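Local atomic coordinates of putative N-acetylmuramoyl-L-alanine amidase,autolysin cwp6 (Peptoclostridium difficile, PDB entry 5J72), a protein that probably hydrolyses the amide bond between N-acetylmuramic acid and L-alanine in peptidoglycan, using a zinc-dependent amidase domain attached to the cell wall by CWB2 modules. Residues 205-210 and 230-235. Sequence-based numbering, arbitrary orientation.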
ATOM      1  N   PRO A 205     -14.252  22.219 -14.768  1.00 17.65           N
ATOM      2  CA  PRO A 205     -12.852  22.462 -15.163  1.00 15.20           C
ATOM      3  C   PRO A 205     -12.765  23.334 -16.404  1.00 19.18           C
ATOM      4  O   PRO A 205     -13.744  23.466 -17.150  1.00 19.80           O
ATOM      5  CB  PRO A 205     -12.345  21.042 -15.489  1.00 17.40           C
ATOM      6  CG  PRO A 205     -13.594  20.351 -16.014  1.00 18.19           C
ATOM      7  CD  PRO A 205     -14.715  20.877 -15.123  1.00 17.75           C
ATOM      8  N   SER A 206     -11.596  23.862 -16.641  1.00 18.78           N
ATOM      9  CA  SER A 206     -11.249  24.633 -17.864  1.00 22.19           C
ATOM     10  C   SER A 206     -10.503  23.688 -18.813  1.00 23.73           C
ATOM     11  O   SER A 206     -10.475  23.916 -20.022  1.00 21.69           O
ATOM     12  CB  SER A 206     -10.215  25.717 -17.518  1.00 25.80           C
ATOM     13  OG  SER A 206     -10.849  26.753 -16.816  1.00 36.32           O
ATOM     14  N   ASP A 207      -9.867  22.623 -18.270  1.00 19.87           N
ATOM     15  CA  ASP A 207      -9.021  21.764 -19.125  1.00 21.64           C
ATOM     16  C   ASP A 207      -9.124  20.312 -18.748  1.00 21.66           C
ATOM     17  O   ASP A 207      -9.147  19.989 -17.545  1.00 21.08           O
ATOM     18  CB  ASP A 207      -7.530  22.195 -18.919  1.00 23.25           C
ATOM     19  CG  ASP A 207      -7.178  23.566 -19.458  1.00 33.55           C
ATOM     20  OD1 ASP A 207      -7.335  24.550 -18.720  1.00 37.00           O
ATOM     21  OD2 ASP A 207      -6.756  23.652 -20.637  1.00 37.18           O
ATOM     22  N   VAL A 208      -9.208  19.424 -19.717  1.00 19.19           N
ATOM     23  CA  VAL A 208      -9.165  17.982 -19.479  1.00 17.92           C
ATOM     24  C   VAL A 208      -7.863  17.472 -20.162  1.00 23.33           C
ATOM     25  O   VAL A 208      -7.536  17.863 -21.313  1.00 23.15           O
ATOM     26  CB  VAL A 208     -10.437  17.255 -20.016  1.00 18.89           C
ATOM     27  CG1 VAL A 208     -10.207  15.770 -20.144  1.00 21.36           C
ATOM     28  CG2 VAL A 208     -11.617  17.503 -19.083  1.00 20.70           C
ATOM     29  N   ILE A 209      -7.109  16.611 -19.450  1.00 18.73           N
ATOM     30  CA  ILE A 209      -5.845  16.095 -19.970  1.00 19.35           C
ATOM     31  C   ILE A 209      -6.094  14.598 -20.095  1.00 22.60           C
ATOM     32  O   ILE A 209      -6.354  13.846 -19.129  1.00 20.88           O
ATOM     33  CB  ILE A 209      -4.627  16.436 -19.053  1.00 18.56           C
ATOM     34  CG1 ILE A 209      -4.436  17.930 -18.930  1.00 23.46           C
ATOM     35  CG2 ILE A 209      -3.325  15.770 -19.591  1.00 22.85           C
ATOM     36  CD1 ILE A 209      -5.249  18.568 -17.715  1.00 24.14           C
ATOM     37  N   ILE A 210      -6.072  14.134 -21.345  1.00 20.26           N
ATOM     38  CA  ILE A 210      -6.265  12.732 -21.622  1.00 23.19           C
ATOM     39  C   ILE A 210      -4.890  12.029 -21.680  1.00 24.30           C
ATOM     40  O   ILE A 210      -3.959  12.546 -22.293  1.00 25.22           O
ATOM     41  CB  ILE A 210      -6.970  12.524 -22.977  1.00 29.80           C
ATOM     42  CG1 ILE A 210      -8.446  12.998 -22.874  1.00 34.38           C
ATOM     43  CG2 ILE A 210      -6.874  11.063 -23.331  1.00 28.90           C
ATOM     44  CD1 ILE A 210      -9.051  13.200 -24.234  1.00 43.05           C
ATOM     45  N   ASN A 230     -17.396  22.420 -22.076  1.00 18.87           N
ATOM     46  CA  ASN A 230     -16.615  22.798 -23.248  1.00 18.42           C
ATOM     47  C   ASN A 230     -15.203  23.188 -22.903  1.00 19.02           C
ATOM     48  O   ASN A 230     -14.779  24.330 -23.106  1.00 20.77           O
ATOM     49  CB  ASN A 230     -17.295  23.950 -23.985  1.00 18.54           C
ATOM     50  CG  ASN A 230     -16.712  24.121 -25.362  1.00 23.18           C
ATOM     51  OD1 ASN A 230     -16.284  23.108 -25.973  1.00 23.90           O
ATOM     52  ND2 ASN A 230     -16.666  25.303 -25.950  1.00 21.22           N
ATOM     53  N   VAL A 231     -14.438  22.194 -22.401  1.00 21.67           N
ATOM     54  CA  VAL A 231     -13.058  22.447 -22.008  1.00 19.34           C
ATOM     55  C   VAL A 231     -12.043  22.365 -23.164  1.00 20.16           C
ATOM     56  O   VAL A 231     -12.349  21.848 -24.222  1.00 22.42           O
ATOM     57  CB  VAL A 231     -12.640  21.300 -21.036  1.00 18.10           C
ATOM     58  CG1 VAL A 231     -13.433  21.380 -19.713  1.00 20.27           C
ATOM     59  CG2 VAL A 231     -12.849  19.920 -21.731  1.00 21.13           C
ATOM     60  N   ASN A 232     -10.829  22.856 -22.906  1.00 20.63           N
ATOM     61  CA  ASN A 232      -9.699  22.639 -23.784  1.00 23.77           C
ATOM     62  C   ASN A 232      -9.239  21.235 -23.500  1.00 26.32           C
ATOM     63  O   ASN A 232      -9.062  20.885 -22.307  1.00 24.64           O
ATOM     64  CB  ASN A 232      -8.589  23.542 -23.421  1.00 25.44           C
ATOM     65  CG  ASN A 232      -8.953  24.961 -23.718  1.00 39.56           C
ATOM     66  OD1 ASN A 232      -8.566  25.836 -22.938  1.00 47.38           O
ATOM     67  ND2 ASN A 232      -9.745  25.239 -24.753  1.00 38.68           N
ATOM     68  N   VAL A 233      -9.040  20.407 -24.533  1.00 24.52           N
ATOM     69  CA  VAL A 233      -8.586  19.061 -24.273  1.00 25.87           C
ATOM     70  C   VAL A 233      -7.106  18.869 -24.660  1.00 30.19           C
ATOM     71  O   VAL A 233      -6.751  19.034 -25.843  1.00 27.61           O
ATOM     72  CB  VAL A 233      -9.450  18.044 -25.007  1.00 26.01           C
ATOM     73  CG1 VAL A 233      -8.842  16.661 -24.841  1.00 26.36           C
ATOM     74  CG2 VAL A 233     -10.879  18.051 -24.469  1.00 25.80           C
ATOM     75  N   THR A 234      -6.231  18.545 -23.693  1.00 26.86           N
ATOM     76  CA  THR A 234      -4.815  18.291 -23.973  1.00 23.31           C
ATOM     77  C   THR A 234      -4.658  16.818 -24.066  1.00 25.14           C
ATOM     78  O   THR A 234      -5.400  16.049 -23.415  1.00 26.51           O
ATOM     79  CB  THR A 234      -3.949  18.844 -22.827  1.00 26.65           C
ATOM     80  OG1 THR A 234      -3.911  20.273 -22.955  1.00 28.17           O
ATOM     81  CG2 THR A 234      -2.498  18.311 -22.842  1.00 30.95           C
ATOM     82  N   ARG A 235      -3.692  16.325 -24.858  1.00 25.50           N
ATOM     83  CA  ARG A 235      -3.534  14.868 -24.924  1.00 28.20           C
ATOM     84  C   ARG A 235      -2.050  14.568 -24.795  1.00 27.65           C
ATOM     85  O   ARG A 235      -1.220  15.249 -25.414  1.00 25.64           O
ATOM     86  CB  ARG A 235      -4.017  14.263 -26.265  1.00 33.99           C
ATOM     87  CG  ARG A 235      -4.001  12.709 -26.207  1.00 35.56           C
ATOM     88  CD  ARG A 235      -4.333  12.064 -27.560  1.00 41.73           C
ATOM     89  NE  ARG A 235      -5.736  12.250 -27.918  1.00 37.23           N
ATOM     90  CZ  ARG A 235      -6.671  11.343 -27.688  1.00 33.18           C
ATOM     91  NH1 ARG A 235      -6.359  10.193 -27.102  1.00 31.87           N
ATOM     92  NH2 ARG A 235      -7.930  11.574 -28.037  1.00 33.50           N
TER
HETATM   93  O   HOH W   1      -6.236  20.995 -21.810  1.00 40.49           O
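Val231 leads the edge strand 232-235 into place with its isopropyl group pressed against the start of the neighbouring strand, 207-210. Its CG1, anti to the carbonyl carbon, meets the ring of Pro205 at CG (3.8 Å), while CG2 touches Val208 CG2 (3.8 Å), the two valine side chains crossing obliquely. The forked valine thus fits between a rigid ring and a second branched side chain. Farther along the same face, Ile210 turns CG1 beside its own backbone N (chi1 -70°) and extends CD1 to Val233 CG1, a tight 3.5 Å. Its other branch, CG2, lies 3.9 Å from NH1 of Arg235, whose chain bends at chi3 and crosses Ile210 obliquely; NH1 is hydrogen-bonded to the carbonyls of Gly212 and Val217. Helix 219-228 packs on this largely apolar face, Ile225 against Val208 and Val222 against Ile210, so the two strands and the helix form a right-handed beta-alpha-beta unit in the four-stranded parallel sheet of a CWB2 module. Strand pairing is regular: Val208 donates N-H to Asn232 O and accepts Thr234 N at its own O (2.8 Å), with Ile210 N to Thr234 O continuing the pattern. The face bearing Asp207, Ile209, Asn232 and Thr234 is more polar. There Asp207 and Asn232 lie side by side, with carboxylate and amide planes 56° apart, and a water fills the hollow between Asp207 and Thr234. It is hydrogen-bonded to Asp207 OD2 (3.0 Å), Asn232 O and Thr234 OG1 (2.7 Å). Threonine suits this place because its branched CB packs against Ile209 CG1 while its hydroxyl binds the water.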